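Local structure of dioxygenase (Pseudomonas brassicacearum, 5V2D) at residues Ile79-Asp84 with Phe327-Gln332; Val122-Phe127 with Ser202-Gly207; Ile228-Pro233 with Val248-Ile253; Ala235-Asp240 with Pro267-Gln272. The protein probably cleaves the central double bond of lignostilbene-type substrates with molecular oxygen at a non-haem iron. All blocks are in the same frame, centred on the assembly; numbering follows the deposited sequence.

Contact 1 (Ile79-Asp84 with Phe327-Gln332); sequences IFFNGD and FYFFPQ
Phe81, Phe327 and Phe329 form an aromatic cluster that joins two loops of this carotenoid-oxygenase-type beta-propeller, and the Phe81 side chain reaches to about 7 Å from the iron. The tight part is built round the Phe329 ring. Ile79 lays its CD1 over one face of it, 3.9 Å from the ring centroid and 21° off the normal, as a CH-pi contact, while Ile79 CG2 sits 3.7 Å from Phe329 CB. At the far end of the same ring, Phe329 CZ meets Phe81 CE2 at 3.7 Å, the two rings steeply inclined. Phe81 also turns its edge to the face of Phe327, planes at 90°, in an offset edge-to-face pair with Phe81 CE2 3.8 Å from Phe327 CE1. CB of Phe329 points toward the other loop, and CG, set between the backbone N and the carbonyl carbon (chi1 36°), puts the ring against Ile79 and Phe81, its edges resting over the faces of Tyr328 and Phe330. Cutting this ring back to an alanine would probably leave Ile79 CD1 without the face it lies on and open a gap beside Phe81, whose ring would be freer to turn. The other side is looser: Tyr328 stays clear of direct contact, and a water fills in, accepting a hydrogen bond from Phe80 N at 2.8 Å and bonding Tyr328 OH, also at 2.8 Å.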
# COMPACT_ATOMS: atom_id res chain seq x y z
N ILE A 79 6.14 -13.95 5.20
CA ILE A 79 5.08 -12.98 5.50
C ILE A 79 4.48 -12.53 4.19
O ILE A 79 5.13 -12.64 3.08
CB ILE A 79 5.57 -11.83 6.37
CG1 ILE A 79 6.53 -10.91 5.60
CG2 ILE A 79 6.17 -12.41 7.67
CD1 ILE A 79 6.92 -9.67 6.32
N PHE A 80 3.24 -12.05 4.27
CA PHE A 80 2.51 -11.65 3.05
C PHE A 80 3.23 -10.58 2.28
O PHE A 80 3.29 -10.63 1.05
CB PHE A 80 1.11 -11.15 3.46
CG PHE A 80 0.33 -10.50 2.35
CD1 PHE A 80 -0.03 -9.20 2.46
CD2 PHE A 80 -0.07 -11.22 1.29
CE1 PHE A 80 -0.81 -8.57 1.47
CE2 PHE A 80 -0.79 -10.61 0.26
CZ PHE A 80 -1.17 -9.27 0.38
N PHE A 81 3.85 -9.64 2.98
CA PHE A 81 4.54 -8.51 2.36
C PHE A 81 5.78 -8.93 1.53
O PHE A 81 6.41 -8.08 0.92
CB PHE A 81 4.98 -7.47 3.40
CG PHE A 81 3.89 -6.77 4.12
CD1 PHE A 81 2.63 -6.59 3.60
CD2 PHE A 81 4.21 -6.05 5.29
CE1 PHE A 81 1.62 -5.91 4.31
CE2 PHE A 81 3.24 -5.30 5.98
CZ PHE A 81 1.92 -5.26 5.51
N ASN A 82 6.15 -10.20 1.57
CA ASN A 82 7.39 -10.64 0.91
C ASN A 82 7.19 -11.33 -0.46
O ASN A 82 8.13 -11.77 -1.08
CB ASN A 82 8.18 -11.55 1.82
CG ASN A 82 9.70 -11.47 1.59
OD1 ASN A 82 10.23 -10.50 0.91
ND2 ASN A 82 10.40 -12.41 2.19
N GLY A 83 5.97 -11.38 -0.95
CA GLY A 83 5.67 -12.16 -2.15
C GLY A 83 6.00 -11.38 -3.43
O GLY A 83 5.86 -10.15 -3.46
N ASP A 84 6.44 -12.09 -4.44
CA ASP A 84 6.73 -11.49 -5.78
C ASP A 84 5.54 -10.64 -6.24
O ASP A 84 4.40 -11.09 -6.18
CB ASP A 84 7.03 -12.57 -6.77
CG ASP A 84 8.22 -13.42 -6.32
OD1 ASP A 84 9.37 -12.95 -6.47
OD2 ASP A 84 7.97 -14.54 -5.85
N PHE A 327 2.35 -5.31 13.62
CA PHE A 327 3.31 -6.06 12.85
C PHE A 327 3.90 -7.17 13.70
O PHE A 327 4.97 -7.04 14.28
CB PHE A 327 4.32 -5.10 12.13
CG PHE A 327 3.68 -4.27 10.95
CD1 PHE A 327 2.46 -4.67 10.30
CD2 PHE A 327 4.29 -3.15 10.47
CE1 PHE A 327 1.90 -3.93 9.21
CE2 PHE A 327 3.75 -2.40 9.40
CZ PHE A 327 2.56 -2.79 8.75
N TYR A 328 3.18 -8.31 13.73
CA TYR A 328 3.63 -9.48 14.49
C TYR A 328 5.02 -9.98 14.06
O TYR A 328 5.73 -10.51 14.89
CB TYR A 328 2.54 -10.62 14.53
CG TYR A 328 2.31 -11.25 13.17
CD1 TYR A 328 1.28 -10.80 12.29
CD2 TYR A 328 3.21 -12.24 12.71
CE1 TYR A 328 1.13 -11.34 11.01
CE2 TYR A 328 3.07 -12.80 11.43
CZ TYR A 328 2.04 -12.35 10.58
OH TYR A 328 1.99 -12.95 9.30
N PHE A 329 5.45 -9.74 12.81
CA PHE A 329 6.77 -10.20 12.28
C PHE A 329 7.89 -9.24 12.57
O PHE A 329 9.08 -9.48 12.21
CB PHE A 329 6.64 -10.44 10.73
CG PHE A 329 5.72 -9.44 10.04
CD1 PHE A 329 4.38 -9.69 9.87
CD2 PHE A 329 6.21 -8.22 9.61
CE1 PHE A 329 3.52 -8.75 9.27
CE2 PHE A 329 5.33 -7.28 8.99
CZ PHE A 329 4.01 -7.53 8.83
N PHE A 330 7.55 -8.10 13.21
CA PHE A 330 8.60 -7.22 13.74
C PHE A 330 8.39 -7.03 15.26
O PHE A 330 8.19 -5.94 15.72
CB PHE A 330 8.60 -5.83 13.07
CG PHE A 330 8.66 -5.86 11.52
CD1 PHE A 330 9.60 -6.66 10.86
CD2 PHE A 330 7.83 -5.04 10.75
CE1 PHE A 330 9.68 -6.66 9.49
CE2 PHE A 330 7.93 -5.01 9.38
CZ PHE A 330 8.83 -5.86 8.74
N PRO A 331 8.46 -8.12 16.03
CA PRO A 331 8.11 -8.02 17.45
C PRO A 331 9.10 -7.17 18.20
O PRO A 331 10.29 -7.03 17.76
CB PRO A 331 8.15 -9.49 17.96
CG PRO A 331 9.15 -10.15 17.03
CD PRO A 331 8.87 -9.49 15.66
N GLN A 332 8.64 -6.59 19.30
CA GLN A 332 9.60 -5.97 20.22
C GLN A 332 10.62 -6.96 20.78
O GLN A 332 10.47 -8.16 20.61
CB GLN A 332 8.89 -5.23 21.35
CG GLN A 332 7.91 -6.06 22.17
CD GLN A 332 7.16 -5.22 23.16
OE1 GLN A 332 6.47 -4.28 22.80
NE2 GLN A 332 7.28 -5.57 24.41
O HOH W 1 1.99 -11.72 6.80

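Contact 2 (Val122-Phe127 with Ser202-Gly207); sequences VYRNAF and SYEAKG
Arg124 meets Tyr203 and Glu204 in a buried polar contact between a loop and the segment 202-207, which runs from strand 198-203, part of one blade of the beta-propeller, into a turn. Arg124 sits in a type II turn, and its chain, bent at chi3 (58°), brings the guanidinium across to the strand. Arg124 NH1 donates to Tyr203 OH at 2.9 Å; the oxygen lies almost in the guanidinium plane, but the N-H is bent well away from a straight line, at 133°. Tyr203 OH also bonds Glu156 OE2, and Glu156 OE1 bonds ND1 of the iron ligand His239, an indirect link from arginine to iron. With Glu204 the link is one of charge alone: Arg124 NH2 and Glu204 OE2 are 3.6 Å apart, a long salt bridge with no N-H directed at the oxygen. Glu204 OE2 instead takes a hydrogen bond with His268 NE2. Behind the guanidinium, Arg124 CG rests over the centre of the Tyr123 ring. Two waters also bond Arg124 NH2: one accepts from it at 3.0 Å and donates to Tyr203 O, lying over the Tyr203 ring face, while the other accepts weakly and donates to Glu204 OE1 at 2.7 Å.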
# COMPACT_ATOMS: atom_id res chain seq x y z
N VAL A 122 14.61 -14.21 4.94
CA VAL A 122 13.84 -13.36 5.81
C VAL A 122 13.56 -12.05 5.11
O VAL A 122 14.46 -11.50 4.43
CB VAL A 122 14.63 -13.13 7.14
CG1 VAL A 122 13.98 -12.05 7.99
CG2 VAL A 122 14.71 -14.45 7.97
N TYR A 123 12.34 -11.54 5.30
CA TYR A 123 11.90 -10.26 4.71
C TYR A 123 12.93 -9.17 4.91
O TYR A 123 13.32 -8.87 6.06
CB TYR A 123 10.54 -9.84 5.31
CG TYR A 123 9.99 -8.53 4.84
CD1 TYR A 123 10.06 -7.42 5.64
CD2 TYR A 123 9.42 -8.37 3.53
CE1 TYR A 123 9.54 -6.16 5.20
CE2 TYR A 123 8.89 -7.14 3.13
CZ TYR A 123 8.94 -6.04 3.96
OH TYR A 123 8.54 -4.76 3.60
N ARG A 124 13.38 -8.59 3.79
CA ARG A 124 14.28 -7.42 3.77
C ARG A 124 15.58 -7.73 4.53
O ARG A 124 16.20 -6.85 5.15
CB ARG A 124 13.60 -6.16 4.29
CG ARG A 124 12.51 -5.60 3.33
CD ARG A 124 12.17 -4.14 3.60
NE ARG A 124 13.34 -3.26 3.49
CZ ARG A 124 13.34 -1.93 3.66
NH1 ARG A 124 12.24 -1.35 4.07
NH2 ARG A 124 14.48 -1.18 3.45
N ASN A 125 15.98 -9.01 4.54
CA ASN A 125 17.24 -9.38 5.15
C ASN A 125 18.00 -10.28 4.17
O ASN A 125 17.93 -11.54 4.22
CB ASN A 125 17.01 -10.01 6.54
CG ASN A 125 18.34 -10.34 7.24
OD1 ASN A 125 19.40 -10.17 6.60
ND2 ASN A 125 18.31 -10.82 8.50
N ALA A 126 18.73 -9.62 3.31
CA ALA A 126 19.47 -10.36 2.25
C ALA A 126 20.61 -11.21 2.82
O ALA A 126 21.05 -12.16 2.18
CB ALA A 126 20.01 -9.39 1.20
N PHE A 127 21.07 -10.96 4.05
CA PHE A 127 22.04 -11.88 4.66
C PHE A 127 21.51 -13.28 4.82
O PHE A 127 22.31 -14.14 5.01
CB PHE A 127 22.55 -11.37 6.05
CG PHE A 127 23.14 -9.99 5.98
CD1 PHE A 127 24.40 -9.80 5.35
CD2 PHE A 127 22.45 -8.86 6.47
CE1 PHE A 127 24.97 -8.52 5.26
CE2 PHE A 127 23.02 -7.59 6.34
CZ PHE A 127 24.29 -7.42 5.77
N SER A 202 12.63 8.77 0.03
CA SER A 202 13.40 7.53 0.34
C SER A 202 13.81 7.55 1.83
O SER A 202 14.15 8.63 2.36
CB SER A 202 14.64 7.50 -0.53
OG SER A 202 15.57 6.54 -0.03
N TYR A 203 13.67 6.42 2.53
CA TYR A 203 14.27 6.24 3.84
C TYR A 203 15.30 5.09 3.73
O TYR A 203 15.32 4.35 2.74
CB TYR A 203 13.27 6.05 4.99
CG TYR A 203 12.63 4.68 5.03
CD1 TYR A 203 11.51 4.40 4.23
CD2 TYR A 203 13.12 3.72 5.85
CE1 TYR A 203 10.91 3.18 4.25
CE2 TYR A 203 12.55 2.43 5.90
CZ TYR A 203 11.46 2.16 5.11
OH TYR A 203 10.87 0.90 5.20
N GLU A 204 16.16 4.96 4.74
CA GLU A 204 17.38 4.16 4.62
C GLU A 204 18.09 4.47 3.32
O GLU A 204 18.52 3.60 2.53
CB GLU A 204 17.08 2.66 4.78
CG GLU A 204 16.69 2.30 6.24
CD GLU A 204 16.51 0.79 6.40
OE1 GLU A 204 17.49 0.01 6.30
OE2 GLU A 204 15.33 0.38 6.61
N ALA A 205 18.18 5.75 3.05
CA ALA A 205 18.47 6.23 1.70
C ALA A 205 19.93 6.04 1.30
O ALA A 205 20.25 6.17 0.09
CB ALA A 205 18.10 7.67 1.57
N LYS A 206 20.81 5.75 2.27
CA LYS A 206 22.19 5.38 1.92
C LYS A 206 22.56 3.99 2.31
O LYS A 206 23.75 3.69 2.43
CB LYS A 206 23.16 6.37 2.59
CG LYS A 206 22.95 7.76 2.05
CD LYS A 206 24.01 8.71 2.60
CE LYS A 206 23.91 10.02 1.83
NZ LYS A 206 24.78 11.02 2.49
N GLY A 207 21.58 3.09 2.42
CA GLY A 207 21.90 1.69 2.78
C GLY A 207 21.28 1.28 4.08
O GLY A 207 20.60 2.07 4.79
O HOH W 2 13.70 1.60 2.71
O HOH W 3 17.70 -1.04 3.78

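Contact 3 (Ile228-Pro233 with Val248-Ile253); sequences IWFQAP and VVFPLI
Phe230 drives the edge of its ring into the face of Phe250, a T-shaped (edge-to-face) pair at the interface of two neighbouring blades of the beta-propeller. One blade supplies strand 224-231, an outermost strand of its four-stranded antiparallel sheet; the other supplies strand 247-252. From CB, which points across to the other strand, the Phe230 side chain sets off with CG between the backbone N and the carbonyl carbon (chi1 62°), and the ring then runs out toward the opposite blade. Contact begins at the far rim. Phe230 CE2 lies 3.8 Å from Phe250 CZ, and at the tip Phe230 CZ stands over the centre of the Phe250 ring, 3.8 Å from Phe250 CE1 and 3.9 Å from Phe250 CD1. The ring centroids are 5.1 Å apart and the planes meet at 87°. Two residues on, the same alternation of side chains repeats the packing on a smaller scale: Ala232 CB touches Leu252 CD2 at 3.7 Å. Leu213 of the adjacent strand packs on both Phe230 and Ala232, and Phe201 brings another ring to Phe250. A serine in place of Phe250 would probably leave the tip of Phe230 without the ring face it rests on and open a gap between the two sheets. No hydrogen bond crosses here, so between these two segments the contact is apolar, with the weakly positive C-H rim of one buried ring set against the pi cloud of the other.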
# COMPACT_ATOMS: atom_id res chain seq x y z
N ILE A 228 15.66 17.04 -1.27
CA ILE A 228 16.04 17.53 0.04
C ILE A 228 16.53 16.34 0.81
O ILE A 228 15.73 15.44 1.18
CB ILE A 228 14.84 18.15 0.81
CG1 ILE A 228 14.05 19.14 -0.03
CG2 ILE A 228 15.32 18.76 2.14
CD1 ILE A 228 12.83 19.68 0.70
N TRP A 229 17.85 16.29 1.04
CA TRP A 229 18.47 15.23 1.84
C TRP A 229 18.62 15.71 3.26
O TRP A 229 19.08 16.82 3.47
CB TRP A 229 19.87 14.91 1.32
CG TRP A 229 19.83 14.24 -0.03
CD1 TRP A 229 19.58 14.84 -1.23
CD2 TRP A 229 20.07 12.84 -0.31
NE1 TRP A 229 19.62 13.91 -2.23
CE2 TRP A 229 19.97 12.69 -1.71
CE3 TRP A 229 20.38 11.74 0.48
CZ2 TRP A 229 20.11 11.46 -2.34
CZ3 TRP A 229 20.56 10.52 -0.15
CH2 TRP A 229 20.42 10.38 -1.55
N PHE A 230 18.25 14.90 4.24
CA PHE A 230 18.48 15.24 5.63
C PHE A 230 18.58 13.97 6.43
O PHE A 230 18.62 12.88 5.83
CB PHE A 230 17.38 16.17 6.13
CG PHE A 230 15.96 15.60 6.11
CD1 PHE A 230 15.34 15.24 7.29
CD2 PHE A 230 15.23 15.55 4.92
CE1 PHE A 230 14.01 14.78 7.32
CE2 PHE A 230 13.94 15.04 4.90
CZ PHE A 230 13.32 14.67 6.12
N GLN A 231 18.67 14.06 7.76
CA GLN A 231 18.83 12.88 8.56
C GLN A 231 17.85 12.84 9.70
O GLN A 231 17.56 13.85 10.37
CB GLN A 231 20.25 12.82 9.11
CG GLN A 231 21.29 12.71 8.01
CD GLN A 231 22.47 11.99 8.48
OE1 GLN A 231 22.78 11.97 9.68
NE2 GLN A 231 23.16 11.36 7.57
N ALA A 232 17.33 11.66 9.95
CA ALA A 232 16.52 11.40 11.11
C ALA A 232 17.46 11.11 12.28
O ALA A 232 18.63 10.77 12.07
CB ALA A 232 15.66 10.17 10.87
N PRO A 233 16.92 11.15 13.51
CA PRO A 233 17.74 10.83 14.69
C PRO A 233 18.01 9.34 14.82
O PRO A 233 18.86 8.97 15.58
CB PRO A 233 16.92 11.38 15.86
CG PRO A 233 15.49 11.39 15.36
CD PRO A 233 15.60 11.72 13.89
N VAL A 248 5.94 18.91 3.15
CA VAL A 248 6.03 17.46 3.11
C VAL A 248 6.17 17.01 4.57
O VAL A 248 6.85 17.65 5.34
CB VAL A 248 7.26 17.10 2.29
CG1 VAL A 248 7.56 15.63 2.36
CG2 VAL A 248 7.00 17.48 0.85
N VAL A 249 5.53 15.90 4.94
CA VAL A 249 5.59 15.33 6.27
C VAL A 249 5.99 13.86 6.17
O VAL A 249 5.36 13.09 5.42
CB VAL A 249 4.23 15.41 6.98
CG1 VAL A 249 4.32 14.83 8.39
CG2 VAL A 249 3.77 16.86 7.01
N PHE A 250 7.03 13.48 6.91
CA PHE A 250 7.53 12.09 6.98
C PHE A 250 7.12 11.53 8.37
O PHE A 250 7.65 11.94 9.38
CB PHE A 250 9.02 12.07 6.96
CG PHE A 250 9.63 12.47 5.66
CD1 PHE A 250 9.59 13.78 5.22
CD2 PHE A 250 10.47 11.57 4.98
CE1 PHE A 250 10.17 14.17 4.01
CE2 PHE A 250 11.14 11.93 3.76
CZ PHE A 250 10.97 13.25 3.28
N PRO A 251 6.23 10.55 8.40
CA PRO A 251 5.89 9.90 9.68
C PRO A 251 6.86 8.75 9.92
O PRO A 251 6.86 7.73 9.22
CB PRO A 251 4.43 9.42 9.48
CG PRO A 251 4.07 9.91 8.09
CD PRO A 251 5.31 10.16 7.33
N LEU A 252 7.68 8.85 10.95
CA LEU A 252 8.57 7.77 11.35
C LEU A 252 7.85 6.87 12.34
O LEU A 252 7.57 7.27 13.48
CB LEU A 252 9.86 8.30 12.03
CG LEU A 252 10.93 8.66 11.02
CD1 LEU A 252 10.47 9.87 10.24
CD2 LEU A 252 12.23 8.95 11.69
N ILE A 253 7.55 5.68 11.89
CA ILE A 253 6.90 4.65 12.68
C ILE A 253 7.96 4.08 13.67
O ILE A 253 9.13 3.94 13.27
CB ILE A 253 6.40 3.56 11.74
CG1 ILE A 253 5.31 4.13 10.81
CG2 ILE A 253 5.83 2.37 12.51
CD1 ILE A 253 5.04 3.25 9.57

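Contact 4 (Ala235-Asp240 with Pro267-Gln272); sequences AAMVHD and PHFQWQ. With FE (Fe (III) ion), chain E.
Met237 crosses Phe269 at about a right angle and lays its end over one face of the ring, a Met-aromatic contact two residues ahead of an iron ligand. The chain leaves the backbone fully extended, CG anti to the backbone N (chi1 -177°), and then bends at chi3 (-81°), which swings Met237 CE back over the rim of the ring, 3.5 Å from Phe269 CE2. That methyl group is 3.9 Å from the Phe269 centroid, a CH-pi contact; the sulfur is also above the face but more distant, with Met237 SD 5.2 Å from the centroid. Nearer the backbone, Met237 CB lies 3.8 Å from Phe269 CE1, so the methionine spans the ring from one side to the other. The opposite face is covered by His268 CD2, and the ring is thereby sandwiched between the methionine and the imidazole of its own neighbour, which restricts its rotation. Two residues on, the His239 side chain runs in nearly the same direction as Met237 and carries on to the metal. His239 NE2 binds the iron at 2.1 Å, with His188, His304, His495 and a water as the further ligands, and His239 ND1 is hydrogen-bonded to Glu156 OE1, which, with the metal bond, restrains the turn of the ring. Farther along the second segment, Gln272 NE2 donates to both Gln270 O and Gln270 OE1, the latter in the carbonyl plane at 2.9 Å. In the fold, strand 269-271 pairs antiparallel with strand 255-257, the Met237 backbone bonds to Ile253 and Leu255, and Tyr203 from strand 198-203 packs on both Met237 and Phe269.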
# COMPACT_ATOMS: atom_id res chain seq x y z
N ALA A 235 17.28 5.33 12.33
CA ALA A 235 16.67 4.68 11.17
C ALA A 235 15.36 4.03 11.58
O ALA A 235 15.32 3.13 12.42
CB ALA A 235 17.60 3.65 10.54
N ALA A 236 14.27 4.46 10.92
CA ALA A 236 12.98 3.92 11.19
C ALA A 236 12.16 3.79 9.93
O ALA A 236 12.39 4.53 8.94
CB ALA A 236 12.24 4.83 12.17
N MET A 237 11.11 2.97 10.03
CA MET A 237 10.21 2.78 8.85
C MET A 237 9.48 4.09 8.55
O MET A 237 8.83 4.67 9.44
CB MET A 237 9.18 1.70 9.10
CG MET A 237 8.28 1.45 7.87
SD MET A 237 6.96 0.22 8.17
CE MET A 237 7.97 -1.19 7.94
N VAL A 238 9.56 4.53 7.30
CA VAL A 238 8.69 5.60 6.80
C VAL A 238 7.94 5.00 5.62
O VAL A 238 8.44 4.99 4.43
CB VAL A 238 9.46 6.84 6.38
CG1 VAL A 238 8.48 7.97 6.05
CG2 VAL A 238 10.36 7.33 7.50
N HIS A 239 6.75 4.48 5.93
CA HIS A 239 6.01 3.72 4.90
C HIS A 239 5.32 4.66 3.90
O HIS A 239 5.40 4.48 2.68
CB HIS A 239 5.06 2.69 5.54
CG HIS A 239 4.30 1.89 4.51
ND1 HIS A 239 4.93 1.06 3.60
CD2 HIS A 239 2.98 1.92 4.17
CE1 HIS A 239 4.02 0.52 2.81
NE2 HIS A 239 2.84 1.04 3.12
N ASP A 240 4.54 5.60 4.45
CA ASP A 240 3.74 6.53 3.66
C ASP A 240 4.19 7.92 4.05
O ASP A 240 4.97 8.09 4.98
CB ASP A 240 2.26 6.25 3.95
CG ASP A 240 1.30 6.75 2.86
OD1 ASP A 240 1.71 7.60 2.00
OD2 ASP A 240 0.09 6.34 2.90
N PRO A 267 15.06 -10.08 12.28
CA PRO A 267 14.22 -9.21 11.45
C PRO A 267 14.82 -7.86 11.13
O PRO A 267 15.61 -7.31 11.90
CB PRO A 267 12.95 -9.05 12.30
CG PRO A 267 13.02 -10.14 13.38
CD PRO A 267 14.49 -10.24 13.65
N HIS A 268 14.43 -7.30 9.98
CA HIS A 268 14.91 -5.97 9.56
C HIS A 268 14.49 -4.89 10.55
O HIS A 268 15.28 -4.04 10.89
CB HIS A 268 14.40 -5.65 8.18
CG HIS A 268 14.94 -4.38 7.58
ND1 HIS A 268 15.87 -4.39 6.56
CD2 HIS A 268 14.61 -3.09 7.80
CE1 HIS A 268 16.11 -3.14 6.22
NE2 HIS A 268 15.40 -2.33 6.97
N PHE A 269 13.26 -4.95 11.02
CA PHE A 269 12.71 -3.97 11.95
C PHE A 269 12.34 -4.62 13.30
O PHE A 269 11.99 -5.79 13.35
CB PHE A 269 11.38 -3.40 11.41
CG PHE A 269 11.53 -2.58 10.16
CD1 PHE A 269 12.08 -1.31 10.21
CD2 PHE A 269 11.13 -3.08 8.95
CE1 PHE A 269 12.19 -0.54 9.06
CE2 PHE A 269 11.25 -2.33 7.78
CZ PHE A 269 11.80 -1.07 7.85
N GLN A 270 12.32 -3.79 14.32
CA GLN A 270 11.86 -4.16 15.65
C GLN A 270 11.03 -3.06 16.29
O GLN A 270 11.45 -1.91 16.37
CB GLN A 270 13.12 -4.41 16.53
CG GLN A 270 12.80 -4.98 17.91
CD GLN A 270 14.04 -5.15 18.76
OE1 GLN A 270 14.58 -4.17 19.28
NE2 GLN A 270 14.49 -6.35 18.86
N TRP A 271 9.87 -3.40 16.79
CA TRP A 271 9.01 -2.42 17.49
C TRP A 271 9.63 -1.95 18.79
O TRP A 271 10.17 -2.77 19.51
CB TRP A 271 7.68 -3.06 17.77
CG TRP A 271 6.69 -2.15 18.42
CD1 TRP A 271 6.31 -2.16 19.73
CD2 TRP A 271 5.95 -1.16 17.78
NE1 TRP A 271 5.39 -1.21 19.94
CE2 TRP A 271 5.13 -0.57 18.76
CE3 TRP A 271 5.86 -0.70 16.44
CZ2 TRP A 271 4.22 0.46 18.47
CZ3 TRP A 271 4.96 0.34 16.17
CH2 TRP A 271 4.18 0.91 17.17
N GLN A 272 9.56 -0.65 19.02
CA GLN A 272 10.07 0.03 20.22
C GLN A 272 8.85 0.65 20.89
O GLN A 272 8.29 1.59 20.40
CB GLN A 272 11.07 1.09 19.86
CG GLN A 272 12.22 0.60 18.97
CD GLN A 272 12.97 -0.59 19.56
OE1 GLN A 272 13.24 -0.56 20.68
NE2 GLN A 272 13.25 -1.63 18.80
FE FE E . 1.12 0.92 1.98
O HOH W 4 1.07 -1.08 2.49

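Overall arrangement
Contacts 1, 2 and 4 are close together near the iron, with centres 10 to 14 Å apart; contact 3 is 13 Å from contact 4, 16 Å from contact 2 and 23 Å from contact 1. Contact 1 has the widest span along the chain, its two segments bracketing all the others; contact 2 closes before contact 3 opens, and the segments of 3 and 4 alternate. Contacts 2 and 3 share the sheet of strands 190-191 to 224-231. Phe330 of contact 1 is joined by its backbone to Trp271 of contact 4, and His268 ties contact 4 to contact 2. Through contacts 1, 2 and 4, parts distant in sequence thus converge beside the metal centre of the propeller.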